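Local coordinates for 27kDa outer membrane protein (Silicibacter pomeroyi, PDB 3GYK) that probably acts as a thiol-disulfide oxidoreductase through the DsbA-like thioredoxin domain that this fragment of the longer protein comprises, at residues F29-C34 / E66-A71. Numbering follows the deposited sequence.
Sequences FFDYNC and EGSDFA
D31 and S68 hydrogen-bond across this contact, between the turn after strand 24-30 and the first turns of helix 66-77. From CB, the D31 side chain runs with CG anti to the backbone N (chi1 178°). That puts the carboxylate against S68, with D31 CG 3.2 Å from S68 OG. D31 OD1 takes two bonds. S68 OG donates a hydrogen bond to the syn lone pair of D31 OD1, 2.6 Å away. The backbone N of N33 meets D31 OD1 nearly along the C-O axis at 2.8 Å, which closes an Asx turn. D31 OD2 lies beside S68 CB and accepts from the backbone N of I63 and L64.

S68 OG is also an acceptor. N33 ND2 donates to S68 OG at 3.1 Å, almost in the plane of the amide. The amide is held at its other end too, because N33 OD1 accepts from A98 N. Beside this polar group, Y32 CD2 packs on A71 CB at 3.6 Å, while Y32 OH is hydrogen-bonded to E60 and H88. A water bridges Y32 N and S68 O.

An alanine in place of D31 would probably leave the S68 hydroxyl and the backbone N-H groups of N33, I63 and L64 without their acceptor and weaken the turn's tie to helix 66-77. The type I turn from D31 leads into C34, the N-cap of the next helix and first cysteine of a probable thioredoxin-type CxxC motif. One buried carboxylate takes up the S68 hydroxyl and three backbone N-H groups, and so ties the turn before the cysteine to helix 66-77.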
ATOM      1  N   PHE A  29      -5.157   1.887   0.575  1.00  9.81           N
ATOM      2  CA  PHE A  29      -5.140   2.107  -0.877  1.00 10.00           C
ATOM      3  C   PHE A  29      -4.377   3.417  -1.070  1.00  9.45           C
ATOM      4  O   PHE A  29      -4.737   4.449  -0.473  1.00 11.18           O
ATOM      5  CB  PHE A  29      -6.571   2.314  -1.382  1.00  8.89           C
ATOM      6  CG  PHE A  29      -7.417   1.038  -1.460  1.00 10.30           C
ATOM      7  CD1 PHE A  29      -7.836   0.536  -2.697  1.00  9.75           C
ATOM      8  CD2 PHE A  29      -7.846   0.383  -0.283  1.00 10.86           C
ATOM      9  CE1 PHE A  29      -8.639  -0.606  -2.788  1.00 10.80           C
ATOM     10  CE2 PHE A  29      -8.661  -0.761  -0.357  1.00 10.13           C
ATOM     11  CZ  PHE A  29      -9.045  -1.271  -1.599  1.00  9.28           C
ATOM     12  N   PHE A  30      -3.359   3.419  -1.928  1.00 10.27           N
ATOM     13  CA  PHE A  30      -2.511   4.615  -2.019  1.00  9.69           C
ATOM     14  C   PHE A  30      -1.889   4.792  -3.412  1.00 10.02           C
ATOM     15  O   PHE A  30      -1.901   3.863  -4.240  1.00  9.47           O
ATOM     16  CB  PHE A  30      -1.363   4.522  -0.981  1.00  9.98           C
ATOM     17  CG  PHE A  30      -0.530   3.279  -1.134  1.00 10.94           C
ATOM     18  CD1 PHE A  30       0.478   3.219  -2.084  1.00 10.80           C
ATOM     19  CD2 PHE A  30      -0.797   2.145  -0.352  1.00 13.26           C
ATOM     20  CE1 PHE A  30       1.238   2.061  -2.252  1.00 14.38           C
ATOM     21  CE2 PHE A  30      -0.048   0.965  -0.534  1.00 14.76           C
ATOM     22  CZ  PHE A  30       0.973   0.934  -1.471  1.00 14.95           C
ATOM     23  N   ASP A  31      -1.348   6.003  -3.622  1.00 10.48           N
ATOM     24  CA  ASP A  31      -0.710   6.424  -4.892  1.00 10.63           C
ATOM     25  C   ASP A  31       0.532   7.196  -4.455  1.00 10.18           C
ATOM     26  O   ASP A  31       0.450   8.043  -3.553  1.00  9.46           O
ATOM     27  CB  ASP A  31      -1.711   7.314  -5.659  1.00 10.71           C
ATOM     28  CG  ASP A  31      -1.163   7.867  -6.973  1.00 11.62           C
ATOM     29  OD1 ASP A  31      -0.115   8.553  -6.935  1.00 11.70           O
ATOM     30  OD2 ASP A  31      -1.814   7.652  -8.026  1.00 11.60           O
ATOM     31  N   TYR A  32       1.678   6.910  -5.089  1.00  9.93           N
ATOM     32  CA  TYR A  32       2.959   7.510  -4.672  1.00  9.29           C
ATOM     33  C   TYR A  32       3.074   9.014  -4.900  1.00  9.29           C
ATOM     34  O   TYR A  32       3.964   9.627  -4.350  1.00  8.26           O
ATOM     35  CB  TYR A  32       4.187   6.773  -5.275  1.00  9.46           C
ATOM     36  CG  TYR A  32       4.323   5.379  -4.717  1.00 10.51           C
ATOM     37  CD1 TYR A  32       4.799   5.177  -3.409  1.00 10.84           C
ATOM     38  CD2 TYR A  32       3.958   4.268  -5.477  1.00 10.26           C
ATOM     39  CE1 TYR A  32       4.887   3.875  -2.858  1.00 12.35           C
ATOM     40  CE2 TYR A  32       4.055   2.952  -4.944  1.00 11.00           C
ATOM     41  CZ  TYR A  32       4.519   2.772  -3.645  1.00 11.73           C
ATOM     42  OH  TYR A  32       4.576   1.488  -3.138  1.00 10.97           O
ATOM     43  N   ASN A  33       2.145   9.604  -5.664  1.00  8.98           N
ATOM     44  CA  ASN A  33       2.127  11.030  -5.889  1.00  7.98           C
ATOM     45  C   ASN A  33       1.028  11.770  -5.128  1.00  8.92           C
ATOM     46  O   ASN A  33       0.841  12.992  -5.297  1.00  8.50           O
ATOM     47  CB  ASN A  33       2.028  11.302  -7.383  1.00  8.32           C
ATOM     48  CG  ASN A  33       3.376  11.109  -8.084  1.00  8.21           C
ATOM     49  OD1 ASN A  33       4.382  11.658  -7.637  1.00 10.40           O
ATOM     50  ND2 ASN A  33       3.396  10.338  -9.170  1.00  8.64           N
ATOM     51  N   CYS A  34       0.337  11.038  -4.262  1.00  9.01           N
ATOM     52  CA  CYS A  34      -0.738  11.622  -3.477  1.00 10.81           C
ATOM     53  C   CYS A  34      -0.190  12.291  -2.205  1.00  9.60           C
ATOM     54  O   CYS A  34       0.411  11.613  -1.345  1.00  9.54           O
ATOM     55  CB  CYS A  34      -1.759  10.528  -3.184  1.00 10.97           C
ATOM     56  SG  CYS A  34      -3.014  11.010  -1.954  1.00 18.04           S
ATOM     57  N   GLU A  66       0.539   8.873 -15.235  0.50 10.91           N
ATOM     58  CA  GLU A  66       1.521   7.914 -15.754  0.50 11.85           C
ATOM     59  C   GLU A  66       2.697   7.691 -14.801  0.50 11.21           C
ATOM     60  O   GLU A  66       3.216   6.578 -14.713  0.50 11.80           O
ATOM     61  CB  GLU A  66       2.007   8.358 -17.138  0.50 12.18           C
ATOM     62  CG  GLU A  66       0.891   8.326 -18.174  0.50 15.29           C
ATOM     63  CD  GLU A  66       1.297   8.929 -19.501  0.50 19.31           C
ATOM     64  OE1 GLU A  66       2.423   8.637 -19.978  0.50 20.86           O
ATOM     65  OE2 GLU A  66       0.484   9.691 -20.073  0.50 20.61           O
ATOM     66  N   GLY A  67       3.124   8.746 -14.105  1.00 10.86           N
ATOM     67  CA  GLY A  67       4.222   8.627 -13.113  1.00 10.70           C
ATOM     68  C   GLY A  67       3.777   7.721 -11.968  1.00 10.14           C
ATOM     69  O   GLY A  67       4.505   6.806 -11.532  1.00 10.23           O
ATOM     70  N   SER A  68       2.553   7.955 -11.489  1.00  9.51           N
ATOM     71  CA  SER A  68       1.972   7.109 -10.461  1.00  9.25           C
ATOM     72  C   SER A  68       1.878   5.643 -10.905  1.00  9.63           C
ATOM     73  O   SER A  68       2.156   4.737 -10.113  1.00  9.93           O
ATOM     74  CB  SER A  68       0.578   7.623 -10.053  1.00  8.82           C
ATOM     75  OG  SER A  68       0.715   8.878  -9.387  1.00  9.74           O
ATOM     76  N   ASP A  69       1.454   5.420 -12.148  1.00  9.51           N
ATOM     77  CA  ASP A  69       1.384   4.065 -12.672  0.50  9.56           C
ATOM     78  C   ASP A  69       2.777   3.424 -12.702  1.00 10.05           C
ATOM     79  O   ASP A  69       2.933   2.272 -12.263  1.00 10.43           O
ATOM     80  CB  ASP A  69       0.750   4.031 -14.059  0.50  9.89           C
ATOM     81  CG  ASP A  69       0.420   2.620 -14.505  0.50  9.11           C
ATOM     82  OD1 ASP A  69      -0.563   2.058 -13.997  0.50  8.70           O
ATOM     83  OD2 ASP A  69       1.148   2.093 -15.371  0.50  8.74           O
ATOM     84  N   PHE A  70       3.778   4.173 -13.148  1.00  9.09           N
ATOM     85  CA  PHE A  70       5.146   3.664 -13.200  1.00  9.95           C
ATOM     86  C   PHE A  70       5.592   3.231 -11.804  1.00 10.45           C
ATOM     87  O   PHE A  70       6.094   2.124 -11.624  1.00 10.29           O
ATOM     88  CB  PHE A  70       6.095   4.713 -13.794  1.00  9.10           C
ATOM     89  CG  PHE A  70       7.465   4.179 -14.117  1.00  9.61           C
ATOM     90  CD1 PHE A  70       7.804   3.872 -15.430  1.00 10.16           C
ATOM     91  CD2 PHE A  70       8.412   3.958 -13.109  1.00 10.58           C
ATOM     92  CE1 PHE A  70       9.088   3.351 -15.764  1.00 10.50           C
ATOM     93  CE2 PHE A  70       9.700   3.448 -13.434  1.00 10.15           C
ATOM     94  CZ  PHE A  70      10.025   3.141 -14.759  1.00  9.10           C
ATOM     95  N   ALA A  71       5.401   4.117 -10.833  1.00  9.99           N
ATOM     96  CA  ALA A  71       5.762   3.859  -9.446  1.00 10.52           C
ATOM     97  C   ALA A  71       5.074   2.611  -8.867  1.00 10.55           C
ATOM     98  O   ALA A  71       5.731   1.775  -8.225  1.00 10.58           O
ATOM     99  CB  ALA A  71       5.429   5.102  -8.600  1.00 10.08           C
TER
HETATM  100  O   HOH W   1       1.303   5.190  -7.381  1.00 10.46           O